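Local coordinates for methylenetetrahydrofolate--tRNA-(uracil-5-)-methyltransferase trmFO (Thermus thermophilus, PDB 3G5S), which catalyses the folate- and FAD-dependent methylation of uridine 54 in tRNA to 5-methyluridine, at residues A[45-50]-A[98-103]; A[16-21]-A[105-110]; A[65-70]-A[343-348]. One frame throughout, in Å; residues are numbered along the deposited sequence.

Contact 1. Residues A[45-50]-A[98-103]; sequences RFAEIV and EEFSGY. With FAD (flavin-adenine dinucleotide), chain B.
R45 meets helix 97-109 through the outer end of its guanidinium. NH1 donates to E98 OE2 at 2.8 Å, a nearly straight bond (160°) that takes the carboxylate's anti lone pair and makes the salt bridge. NH2 serves two main acceptors, S101 OG at 3.1 Å, near the guanidinium plane, and the main-chain E98 O at 3.0 Å, on an in-plane lone pair, and adds a weak bond to E98 OE2. That carbonyl also accepts its regular helical bond from G102 N, so it is held twice. G102 CA covers one face of the guanidinium, and with chi2 at -84° placing CD, the chain from CB to CD runs close by S101 OG.

Beyond this polar cluster the F100 ring takes over. I49 CG1 makes the apolar contact, touching F100 CD1 at 3.6 Å, the two side chains crossing at about a right angle, and A47 O lies in plane at the ring edge, 3.4 Å from F100 CE1. The turn and a second shell are consistent with this placement: R45 to E48 form a type II turn, and outside it A9 of the glycine-rich FAD loop bonds the A47 backbone, while T43 OG1 and G42 N hold the E48 carboxylate. Next after I49, V50 CG2 rests 3.9 Å from FAD C7.

An alanine in place of R45 would probably leave the E98 carboxylate without this counter-charge and S101 OG without this donor. The chemistry thus divides the work: a salt bridge and hydrogen bonds at the partly exposed end, apolar packing inside, together holding the flavin-bound loop against helix 97-109 of the Rossmann-type domain.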
loop_
_atom_site.group_PDB
_atom_site.type_symbol
_atom_site.label_atom_id
_atom_site.label_comp_id
_atom_site.label_asym_id
_atom_site.label_seq_id
_atom_site.Cartn_x
_atom_site.Cartn_y
_atom_site.Cartn_z
ATOM N N ARG A 45 -0.828 6.343 22.898
ATOM C CA ARG A 45 -1.930 5.451 22.558
ATOM C C ARG A 45 -1.574 4.459 21.466
ATOM O O ARG A 45 -0.833 4.777 20.537
ATOM C CB ARG A 45 -3.135 6.263 22.089
ATOM C CG ARG A 45 -3.738 7.160 23.147
ATOM C CD ARG A 45 -4.709 6.395 24.023
ATOM N NE ARG A 45 -5.442 7.284 24.921
ATOM C CZ ARG A 45 -6.522 7.980 24.574
ATOM N NH1 ARG A 45 -7.121 8.761 25.464
ATOM N NH2 ARG A 45 -7.004 7.896 23.340
ATOM N N PHE A 46 -2.127 3.255 21.567
ATOM C CA PHE A 46 -2.023 2.298 20.480
ATOM C C PHE A 46 -2.907 2.754 19.324
ATOM O O PHE A 46 -3.999 3.281 19.535
ATOM C CB PHE A 46 -2.450 0.902 20.927
ATOM C CG PHE A 46 -1.713 0.388 22.137
ATOM C CD1 PHE A 46 -0.451 0.870 22.475
ATOM C CD2 PHE A 46 -2.270 -0.606 22.925
ATOM C CE1 PHE A 46 0.224 0.382 23.588
ATOM C CE2 PHE A 46 -1.602 -1.093 24.036
ATOM C CZ PHE A 46 -0.359 -0.598 24.364
ATOM N N ALA A 47 -2.419 2.544 18.108
ATOM C CA ALA A 47 -3.159 2.866 16.896
ATOM C C ALA A 47 -3.523 4.350 16.813
ATOM O O ALA A 47 -4.577 4.727 16.311
ATOM C CB ALA A 47 -4.400 1.980 16.764
ATOM N N GLU A 48 -2.622 5.197 17.295
ATOM C CA GLU A 48 -2.756 6.626 17.091
ATOM C C GLU A 48 -2.851 6.937 15.602
ATOM O O GLU A 48 -2.062 6.429 14.801
ATOM C CB GLU A 48 -1.560 7.366 17.700
ATOM C CG GLU A 48 -1.549 8.859 17.394
ATOM C CD GLU A 48 -0.386 9.614 18.041
ATOM O OE1 GLU A 48 0.270 9.083 18.963
ATOM O OE2 GLU A 48 -0.131 10.757 17.616
ATOM N N ILE A 49 -3.818 7.777 15.250
ATOM C CA ILE A 49 -4.008 8.247 13.888
ATOM C C ILE A 49 -3.233 9.555 13.741
ATOM O O ILE A 49 -3.564 10.547 14.385
ATOM C CB ILE A 49 -5.506 8.501 13.618
ATOM C CG1 ILE A 49 -6.299 7.195 13.719
ATOM C CG2 ILE A 49 -5.712 9.180 12.269
ATOM C CD1 ILE A 49 -6.149 6.292 12.513
ATOM N N VAL A 50 -2.186 9.553 12.922
ATOM C CA VAL A 50 -1.272 10.697 12.905
ATOM C C VAL A 50 -1.666 11.836 11.964
ATOM O O VAL A 50 -1.142 12.938 12.084
ATOM C CB VAL A 50 0.197 10.285 12.637
ATOM C CG1 VAL A 50 0.679 9.326 13.711
ATOM C CG2 VAL A 50 0.345 9.693 11.251
ATOM N N GLU A 98 -9.221 10.444 19.035
ATOM C CA GLU A 98 -8.984 10.089 20.429
ATOM C C GLU A 98 -9.889 8.952 20.903
ATOM O O GLU A 98 -9.454 8.083 21.651
ATOM C CB GLU A 98 -9.136 11.319 21.332
ATOM C CG GLU A 98 -8.763 11.086 22.791
ATOM C CD GLU A 98 -9.894 10.481 23.604
ATOM O OE1 GLU A 98 -11.067 10.808 23.326
ATOM O OE2 GLU A 98 -9.608 9.684 24.525
ATOM N N GLU A 99 -11.149 8.953 20.476
ATOM C CA GLU A 99 -12.050 7.864 20.841
ATOM C C GLU A 99 -11.628 6.556 20.175
ATOM O O GLU A 99 -11.740 5.476 20.760
ATOM C CB GLU A 99 -13.489 8.199 20.452
ATOM C CG GLU A 99 -14.154 9.222 21.352
ATOM C CD GLU A 99 -15.484 9.705 20.802
ATOM O OE1 GLU A 99 -16.008 9.070 19.860
ATOM O OE2 GLU A 99 -16.003 10.721 21.312
ATOM N N PHE A 100 -11.136 6.665 18.946
ATOM C CA PHE A 100 -10.640 5.523 18.197
ATOM C C PHE A 100 -9.455 4.872 18.908
ATOM O O PHE A 100 -9.494 3.686 19.244
ATOM C CB PHE A 100 -10.266 5.992 16.785
ATOM C CG PHE A 100 -9.597 4.952 15.927
ATOM C CD1 PHE A 100 -8.215 4.919 15.817
ATOM C CD2 PHE A 100 -10.342 4.050 15.184
ATOM C CE1 PHE A 100 -7.590 3.986 15.017
ATOM C CE2 PHE A 100 -9.722 3.120 14.382
ATOM C CZ PHE A 100 -8.343 3.087 14.295
ATOM N N SER A 101 -8.406 5.650 19.159
ATOM C CA SER A 101 -7.206 5.075 19.761
ATOM C C SER A 101 -7.446 4.703 21.220
ATOM O O SER A 101 -6.844 3.758 21.730
ATOM C CB SER A 101 -6.022 6.026 19.628
ATOM O OG SER A 101 -6.176 7.130 20.498
ATOM N N GLY A 102 -8.329 5.439 21.889
ATOM C CA GLY A 102 -8.654 5.138 23.271
ATOM C C GLY A 102 -9.290 3.771 23.426
ATOM O O GLY A 102 -8.921 2.997 24.309
ATOM N N TYR A 103 -10.257 3.472 22.563
ATOM C CA TYR A 103 -10.941 2.183 22.597
ATOM C C TYR A 103 -9.970 1.039 22.324
ATOM O O TYR A 103 -9.970 0.029 23.027
ATOM C CB TYR A 103 -12.093 2.170 21.583
ATOM C CG TYR A 103 -12.852 0.863 21.489
ATOM C CD1 TYR A 103 -13.924 0.597 22.328
ATOM C CD2 TYR A 103 -12.507 -0.096 20.547
ATOM C CE1 TYR A 103 -14.623 -0.595 22.235
ATOM C CE2 TYR A 103 -13.203 -1.289 20.446
ATOM C CZ TYR A 103 -14.255 -1.534 21.294
ATOM O OH TYR A 103 -14.950 -2.721 21.197
HETATM P PA FAD B . 2.272 3.114 12.657
HETATM O O1A FAD B . 3.166 4.304 12.462
HETATM O O2A FAD B . 0.809 3.351 12.867
HETATM O O5B FAD B . 2.782 2.212 13.871
HETATM C C5B FAD B . 4.148 1.878 14.024
HETATM C C4B FAD B . 4.441 1.852 15.511
HETATM O O4B FAD B . 5.736 1.315 15.722
HETATM C C3B FAD B . 4.451 3.255 16.114
HETATM O O3B FAD B . 3.610 3.319 17.250
HETATM C C2B FAD B . 5.916 3.496 16.478
HETATM O O2B FAD B . 6.117 4.309 17.617
HETATM C C1B FAD B . 6.410 2.083 16.722
HETATM N N9A FAD B . 7.842 1.811 16.528
HETATM C C8A FAD B . 8.629 2.166 15.468
HETATM N N7A FAD B . 9.853 1.626 15.639
HETATM C C5A FAD B . 9.843 0.919 16.800
HETATM C C6A FAD B . 10.800 0.169 17.469
HETATM N N6A FAD B . 11.981 -0.140 16.918
HETATM N N1A FAD B . 10.451 -0.437 18.645
HETATM C C2A FAD B . 9.193 -0.296 19.181
HETATM N N3A FAD B . 8.234 0.444 18.528
HETATM C C4A FAD B . 8.581 1.034 17.365
HETATM N N1 FAD B . -2.505 6.890 6.114
HETATM C C2 FAD B . -3.798 7.116 5.715
HETATM O O2 FAD B . -4.528 6.178 5.402
HETATM N N3 FAD B . -4.278 8.411 5.668
HETATM C C4 FAD B . -3.499 9.501 6.019
HETATM O O4 FAD B . -3.962 10.648 5.972
HETATM C C4X FAD B . -2.188 9.258 6.426
HETATM N N5 FAD B . -1.360 10.298 6.781
HETATM C C5X FAD B . -0.067 10.038 7.190
HETATM C C6 FAD B . 0.755 11.099 7.555
HETATM C C7 FAD B . 2.062 10.867 7.960
HETATM C C7M FAD B . 2.947 12.017 8.354
HETATM C C8 FAD B . 2.543 9.562 8.007
HETATM C C8M FAD B . 3.954 9.297 8.446
HETATM C C9 FAD B . 1.721 8.498 7.644
HETATM C C9A FAD B . 0.410 8.728 7.231
HETATM N N10 FAD B . -0.406 7.670 6.851
HETATM C C10 FAD B . -1.703 7.951 6.466
HETATM C "C1'" FAD B . 0.224 6.423 6.274
HETATM C "C2'" FAD B . -0.090 5.136 7.057
HETATM O "O2'" FAD B . -1.330 4.563 6.679
HETATM C "C3'" FAD B . -0.019 5.347 8.569
HETATM O "O3'" FAD B . 1.321 5.680 8.870
HETATM C "C4'" FAD B . -0.430 4.115 9.373
HETATM O "O4'" FAD B . -0.539 4.502 10.728
HETATM C "C5'" FAD B . 0.548 2.959 9.200
HETATM O "O5'" FAD B . 0.278 1.961 10.160
HETATM P P FAD B . 1.486 1.090 10.744
HETATM O O1P FAD B . 2.249 0.432 9.638
HETATM O O2P FAD B . 0.908 0.210 11.802
HETATM O O3P FAD B . 2.490 2.174 11.375
#

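Contact 2. Residues A[16-21]-A[105-110]; sequences AAWTLL and TERLTG
R107 folds round the six-membered edge of W18 where two helices of the Rossmann-type FAD domain meet: helix 11-22, whose first turn belongs to the glycine-rich segment predicted to bind FAD, and helix 97-109. The axes of their short segments approach to 10.7 Å, with N-to-C directions differing by 41°.

The arginine can be followed outward. Its CB starts beside the ring rim, 4.1 Å from W18 CH2. CG and CD lie farther from the indole; bends at chi2 and chi3 (both -55°) place CD and then bring NE back near CH2. CZ comes to 3.8 Å from W18 CH2. NH2 ends the path, 3.4 Å from the same carbon and also close to W18 CZ2. The guanidinium and indole planes stand 83° apart, and CH2 sits above the guanidinium near its rim. The rim of the indole thus faces the flat side of the arginine, with NH2 at the ring's edge and not over its π face. The other terminal nitrogen, NH1, has a weak hydrogen bond with Y103 OH and a long, weak ion pair with E80.

Next to this pair, L108 supplies the apolar half of the contact. Its CD2 reaches A17 CB at 3.9 Å and L21 CD1 at 3.7 Å, the two leucines crossing at about a right angle. L77 of helix 77-84 packs on W18, R107 and L108 alike, and V27 of a sheet strand touches A17 and L21. L108 CD2 also lies near the plane of the indole, 3.8 Å from W18 CE3, while W18 CZ3 rests 3.6 Å from the backbone R107 O.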
loop_
_atom_site.group_PDB
_atom_site.type_symbol
_atom_site.label_atom_id
_atom_site.label_comp_id
_atom_site.label_asym_id
_atom_site.label_seq_id
_atom_site.Cartn_x
_atom_site.Cartn_y
_atom_site.Cartn_z
ATOM N N ALA A 16 -2.698 -6.965 14.726
ATOM C CA ALA A 16 -1.995 -8.239 14.830
ATOM C C ALA A 16 -2.121 -8.802 16.245
ATOM O O ALA A 16 -2.441 -9.983 16.434
ATOM C CB ALA A 16 -0.530 -8.081 14.447
ATOM N N ALA A 17 -1.868 -7.953 17.241
ATOM C CA ALA A 17 -1.981 -8.362 18.636
ATOM C C ALA A 17 -3.387 -8.858 18.944
ATOM O O ALA A 17 -3.558 -9.897 19.574
ATOM C CB ALA A 17 -1.595 -7.218 19.563
ATOM N N TRP A 18 -4.399 -8.123 18.500
ATOM C CA TRP A 18 -5.767 -8.520 18.796
ATOM C C TRP A 18 -6.086 -9.888 18.198
ATOM O O TRP A 18 -6.789 -10.700 18.807
ATOM C CB TRP A 18 -6.734 -7.468 18.262
ATOM C CG TRP A 18 -8.134 -7.636 18.742
ATOM C CD1 TRP A 18 -9.238 -7.890 17.982
ATOM C CD2 TRP A 18 -8.592 -7.531 20.096
ATOM N NE1 TRP A 18 -10.355 -7.961 18.783
ATOM C CE2 TRP A 18 -9.985 -7.743 20.084
ATOM C CE3 TRP A 18 -7.954 -7.290 21.319
ATOM C CZ2 TRP A 18 -10.750 -7.718 21.250
ATOM C CZ3 TRP A 18 -8.717 -7.260 22.473
ATOM C CH2 TRP A 18 -10.100 -7.475 22.430
ATOM N N THR A 19 -5.582 -10.140 16.997
ATOM C CA THR A 19 -5.849 -11.405 16.330
ATOM C C THR A 19 -5.244 -12.573 17.112
ATOM O O THR A 19 -5.894 -13.598 17.341
ATOM C CB THR A 19 -5.305 -11.387 14.888
ATOM O OG1 THR A 19 -5.763 -10.209 14.211
ATOM C CG2 THR A 19 -5.776 -12.606 14.120
ATOM N N LEU A 20 -3.995 -12.404 17.526
ATOM C CA LEU A 20 -3.335 -13.395 18.356
ATOM C C LEU A 20 -4.123 -13.646 19.644
ATOM O O LEU A 20 -4.387 -14.795 20.012
ATOM C CB LEU A 20 -1.921 -12.917 18.665
ATOM C CG LEU A 20 -0.920 -13.102 17.522
ATOM C CD1 LEU A 20 0.105 -11.976 17.485
ATOM C CD2 LEU A 20 -0.229 -14.443 17.647
ATOM N N LEU A 21 -4.503 -12.569 20.322
ATOM C CA LEU A 21 -5.211 -12.680 21.590
ATOM C C LEU A 21 -6.548 -13.403 21.427
ATOM O O LEU A 21 -6.916 -14.236 22.259
ATOM C CB LEU A 21 -5.408 -11.298 22.215
ATOM C CG LEU A 21 -4.116 -10.559 22.578
ATOM C CD1 LEU A 21 -4.394 -9.098 22.899
ATOM C CD2 LEU A 21 -3.405 -11.246 23.743
ATOM N N THR A 105 -6.708 1.007 22.678
ATOM C CA THR A 105 -5.747 0.913 23.765
ATOM C C THR A 105 -6.359 0.215 24.978
ATOM O O THR A 105 -5.727 -0.632 25.602
ATOM C CB THR A 105 -5.225 2.301 24.158
ATOM O OG1 THR A 105 -4.577 2.903 23.029
ATOM C CG2 THR A 105 -4.237 2.190 25.306
ATOM N N GLU A 106 -7.599 0.569 25.305
ATOM C CA GLU A 106 -8.294 -0.059 26.425
ATOM C C GLU A 106 -8.535 -1.554 26.204
ATOM O O GLU A 106 -8.292 -2.364 27.101
ATOM C CB GLU A 106 -9.620 0.652 26.710
ATOM C CG GLU A 106 -9.469 2.092 27.176
ATOM C CD GLU A 106 -10.799 2.723 27.555
ATOM O OE1 GLU A 106 -11.614 2.046 28.218
ATOM O OE2 GLU A 106 -11.028 3.897 27.193
ATOM N N ARG A 107 -9.011 -1.925 25.016
ATOM C CA ARG A 107 -9.325 -3.328 24.751
ATOM C C ARG A 107 -8.067 -4.188 24.807
ATOM O O ARG A 107 -8.078 -5.277 25.367
ATOM C CB ARG A 107 -10.032 -3.512 23.400
ATOM C CG ARG A 107 -11.455 -2.952 23.308
ATOM C CD ARG A 107 -12.387 -3.482 24.386
ATOM N NE ARG A 107 -12.469 -4.941 24.447
ATOM C CZ ARG A 107 -13.192 -5.697 23.623
ATOM N NH1 ARG A 107 -13.884 -5.143 22.638
ATOM N NH2 ARG A 107 -13.217 -7.015 23.776
ATOM N N LEU A 108 -6.982 -3.698 24.218
ATOM C CA LEU A 108 -5.721 -4.430 24.237
ATOM C C LEU A 108 -5.130 -4.506 25.641
ATOM O O LEU A 108 -4.818 -5.588 26.140
ATOM C CB LEU A 108 -4.721 -3.791 23.273
ATOM C CG LEU A 108 -4.929 -4.173 21.809
ATOM C CD1 LEU A 108 -4.178 -3.237 20.882
ATOM C CD2 LEU A 108 -4.518 -5.614 21.576
ATOM N N THR A 109 -4.983 -3.350 26.279
ATOM C CA THR A 109 -4.317 -3.286 27.573
ATOM C C THR A 109 -5.035 -4.140 28.618
ATOM O O THR A 109 -4.398 -4.720 29.496
ATOM C CB THR A 109 -4.168 -1.833 28.060
ATOM O OG1 THR A 109 -3.406 -1.087 27.102
ATOM C CG2 THR A 109 -3.456 -1.785 29.409
ATOM N N GLY A 110 -6.356 -4.230 28.504
ATOM C CA GLY A 110 -7.154 -4.992 29.444
ATOM C C GLY A 110 -7.209 -6.493 29.219
ATOM O O GLY A 110 -7.782 -7.218 30.030
#

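Contact 3. Residues A[65-70]-A[343-348]. With FAD (flavin-adenine dinucleotide), chain B.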
loop_
_atom_site.group_PDB
_atom_site.type_symbol
_atom_site.label_atom_id
_atom_site.label_comp_id
_atom_site.label_asym_id
_atom_site.label_seq_id
_atom_site.Cartn_x
_atom_site.Cartn_y
_atom_site.Cartn_z
ATOM N N GLY A 65 -13.920 0.526 0.702
ATOM C CA GLY A 65 -15.195 0.099 1.251
ATOM C C GLY A 65 -15.297 -1.412 1.341
ATOM O O GLY A 65 -15.802 -1.955 2.324
ATOM N N LEU A 66 -14.819 -2.110 0.316
ATOM C CA LEU A 66 -14.774 -3.562 0.386
ATOM C C LEU A 66 -13.848 -4.019 1.515
ATOM O O LEU A 66 -14.198 -4.901 2.297
ATOM C CB LEU A 66 -14.334 -4.166 -0.940
ATOM C CG LEU A 66 -14.084 -5.672 -0.933
ATOM C CD1 LEU A 66 -15.291 -6.455 -0.423
ATOM C CD2 LEU A 66 -13.654 -6.170 -2.303
ATOM N N LEU A 67 -12.667 -3.420 1.613
ATOM C CA LEU A 67 -11.733 -3.830 2.658
ATOM C C LEU A 67 -12.320 -3.577 4.056
ATOM O O LEU A 67 -12.141 -4.390 4.967
ATOM C CB LEU A 67 -10.389 -3.128 2.473
ATOM C CG LEU A 67 -9.255 -3.583 3.398
ATOM C CD1 LEU A 67 -9.001 -5.073 3.309
ATOM C CD2 LEU A 67 -7.987 -2.824 3.070
ATOM N N GLN A 68 -13.034 -2.461 4.226
ATOM C CA GLN A 68 -13.728 -2.195 5.484
ATOM C C GLN A 68 -14.715 -3.305 5.816
ATOM O O GLN A 68 -14.772 -3.787 6.946
ATOM C CB GLN A 68 -14.463 -0.854 5.421
ATOM C CG GLN A 68 -13.527 0.343 5.417
ATOM C CD GLN A 68 -14.204 1.632 4.989
ATOM O OE1 GLN A 68 -15.423 1.689 4.828
ATOM N NE2 GLN A 68 -13.408 2.678 4.799
ATOM N N ALA A 69 -15.514 -3.694 4.829
ATOM C CA ALA A 69 -16.509 -4.741 5.030
ATOM C C ALA A 69 -15.861 -6.084 5.361
ATOM O O ALA A 69 -16.342 -6.816 6.231
ATOM C CB ALA A 69 -17.420 -4.863 3.809
ATOM N N GLU A 70 -14.774 -6.407 4.668
ATOM C CA GLU A 70 -14.045 -7.636 4.955
ATOM C C GLU A 70 -13.542 -7.629 6.386
ATOM O O GLU A 70 -13.648 -8.621 7.097
ATOM C CB GLU A 70 -12.861 -7.793 3.991
ATOM C CG GLU A 70 -13.277 -8.084 2.562
ATOM C CD GLU A 70 -12.131 -8.093 1.556
ATOM O OE1 GLU A 70 -10.951 -7.819 1.911
ATOM O OE2 GLU A 70 -12.440 -8.372 0.370
ATOM N N TYR A 343 -4.281 3.508 6.656
ATOM C CA TYR A 343 -4.593 3.007 7.995
ATOM C C TYR A 343 -5.247 1.632 7.938
ATOM O O TYR A 343 -4.874 0.717 8.669
ATOM C CB TYR A 343 -5.524 3.944 8.765
ATOM C CG TYR A 343 -5.089 5.387 8.896
ATOM C CD1 TYR A 343 -3.892 5.742 9.507
ATOM C CD2 TYR A 343 -5.922 6.404 8.452
ATOM C CE1 TYR A 343 -3.529 7.077 9.637
ATOM C CE2 TYR A 343 -5.574 7.730 8.581
ATOM C CZ TYR A 343 -4.378 8.067 9.172
ATOM O OH TYR A 343 -4.036 9.394 9.303
ATOM N N LEU A 344 -6.240 1.503 7.069
ATOM C CA LEU A 344 -7.006 0.279 6.945
ATOM C C LEU A 344 -6.180 -0.877 6.387
ATOM O O LEU A 344 -6.240 -2.001 6.891
ATOM C CB LEU A 344 -8.190 0.571 6.027
ATOM C CG LEU A 344 -9.041 -0.573 5.524
ATOM C CD1 LEU A 344 -9.823 -1.145 6.682
ATOM C CD2 LEU A 344 -9.972 -0.079 4.421
ATOM N N GLU A 345 -5.419 -0.596 5.334
ATOM C CA GLU A 345 -4.528 -1.588 4.750
ATOM C C GLU A 345 -3.528 -2.074 5.791
ATOM O O GLU A 345 -3.177 -3.260 5.833
ATOM C CB GLU A 345 -3.770 -0.979 3.575
ATOM C CG GLU A 345 -4.618 -0.698 2.325
ATOM C CD GLU A 345 -5.361 0.637 2.327
ATOM O OE1 GLU A 345 -5.521 1.288 3.385
ATOM O OE2 GLU A 345 -5.813 1.036 1.232
ATOM N N SER A 346 -3.060 -1.152 6.620
ATOM C CA SER A 346 -2.121 -1.515 7.666
ATOM C C SER A 346 -2.790 -2.433 8.693
ATOM O O SER A 346 -2.252 -3.485 9.034
ATOM C CB SER A 346 -1.524 -0.258 8.292
ATOM O OG SER A 346 -0.738 0.434 7.333
ATOM N N ALA A 347 -3.968 -2.050 9.173
ATOM C CA ALA A 347 -4.709 -2.911 10.084
ATOM C C ALA A 347 -4.991 -4.285 9.471
ATOM O O ALA A 347 -4.866 -5.308 10.137
ATOM C CB ALA A 347 -6.004 -2.229 10.516
ATOM N N ALA A 348 -5.372 -4.307 8.197
ATOM C CA ALA A 348 -5.756 -5.554 7.548
ATOM C C ALA A 348 -4.573 -6.513 7.388
ATOM O O ALA A 348 -4.706 -7.725 7.609
ATOM C CB ALA A 348 -6.425 -5.271 6.210
HETATM P PA FAD B . 2.272 3.114 12.657
HETATM O O1A FAD B . 3.166 4.304 12.462
HETATM O O2A FAD B . 0.809 3.351 12.867
HETATM O O5B FAD B . 2.782 2.212 13.871
HETATM C C5B FAD B . 4.148 1.878 14.024
HETATM C C4B FAD B . 4.441 1.852 15.511
HETATM O O4B FAD B . 5.736 1.315 15.722
HETATM C C3B FAD B . 4.451 3.255 16.114
HETATM O O3B FAD B . 3.610 3.319 17.250
HETATM C C2B FAD B . 5.916 3.496 16.478
HETATM O O2B FAD B . 6.117 4.309 17.617
HETATM C C1B FAD B . 6.410 2.083 16.722
HETATM N N9A FAD B . 7.842 1.811 16.528
HETATM C C8A FAD B . 8.629 2.166 15.468
HETATM N N7A FAD B . 9.853 1.626 15.639
HETATM C C5A FAD B . 9.843 0.919 16.800
HETATM C C6A FAD B . 10.800 0.169 17.469
HETATM N N6A FAD B . 11.981 -0.140 16.918
HETATM N N1A FAD B . 10.451 -0.437 18.645
HETATM C C2A FAD B . 9.193 -0.296 19.181
HETATM N N3A FAD B . 8.234 0.444 18.528
HETATM C C4A FAD B . 8.581 1.034 17.365
HETATM N N1 FAD B . -2.505 6.890 6.114
HETATM C C2 FAD B . -3.798 7.116 5.715
HETATM O O2 FAD B . -4.528 6.178 5.402
HETATM N N3 FAD B . -4.278 8.411 5.668
HETATM C C4 FAD B . -3.499 9.501 6.019
HETATM O O4 FAD B . -3.962 10.648 5.972
HETATM C C4X FAD B . -2.188 9.258 6.426
HETATM N N5 FAD B . -1.360 10.298 6.781
HETATM C C5X FAD B . -0.067 10.038 7.190
HETATM C C6 FAD B . 0.755 11.099 7.555
HETATM C C7 FAD B . 2.062 10.867 7.960
HETATM C C7M FAD B . 2.947 12.017 8.354
HETATM C C8 FAD B . 2.543 9.562 8.007
HETATM C C8M FAD B . 3.954 9.297 8.446
HETATM C C9 FAD B . 1.721 8.498 7.644
HETATM C C9A FAD B . 0.410 8.728 7.231
HETATM N N10 FAD B . -0.406 7.670 6.851
HETATM C C10 FAD B . -1.703 7.951 6.466
HETATM C "C1'" FAD B . 0.224 6.423 6.274
HETATM C "C2'" FAD B . -0.090 5.136 7.057
HETATM O "O2'" FAD B . -1.330 4.563 6.679
HETATM C "C3'" FAD B . -0.019 5.347 8.569
HETATM O "O3'" FAD B . 1.321 5.680 8.870
HETATM C "C4'" FAD B . -0.430 4.115 9.373
HETATM O "O4'" FAD B . -0.539 4.502 10.728
HETATM C "C5'" FAD B . 0.548 2.959 9.200
HETATM O "O5'" FAD B . 0.278 1.961 10.160
HETATM P P FAD B . 1.486 1.090 10.744
HETATM O O1P FAD B . 2.249 0.432 9.638
HETATM O O2P FAD B . 0.908 0.210 11.802
HETATM O O3P FAD B . 2.490 2.174 11.375
#
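L67 and L344 slide past each other in opposite directions, each reaching toward the helix that carries the other. With CG anti to the backbone N (chi1 -173°), L67 brings CD2 to 3.5 Å from L344 CG, a tight carbon pair, while L344 CD2 lies 3.6 Å from L67 CB. The second branch of L67 diverges, CD1 touching A348 CB at 3.9 Å. Q68 crosses L344 at about a right angle and offers only its aliphatic part, CG to L344 CD2 at 3.7 Å; its amide NE2 is bonded to G56 O. The helix segments, inclined at 36°, meet without a hydrogen bond between them.

The far side of segment 343-348 faces the cofactor. Y343 lays one ring face against the pyrimidine part of the flavin, with FAD C2 3.4 Å above the ring centre, and its OH bonds S52 O. At the start of the same helix Y343 N donates to FAD O2 at 3.0 Å. One helix therefore joins an apolar seam to a cofactor-binding N-terminal end, and its dipole, pointed at O2, would be expected to favour negative charge on the N1–O2 side of a reduced flavin.

From the N terminus, helix 11-22 enters contact 2 first, and 83 residues pass before 105-110 closes that loop, tying this helix to helix 97-109. Contact 1 lies wholly within it, closing a shorter loop of 47 residues and tying the loop after strand 27-30 to the same helix 97-109. Segment 65-70 leaves from inside both loops and finds its partner only at 343-348, so contact 3 crosses the other two and ties helix 63-74 to helix 343-361. Contacts 1 and 2 touch where F46 packs on L108 and F46 N probably bonds T105 OG1. Contacts 1 and 3 meet at I49 CG2 and Y343 OH, and both reach FAD.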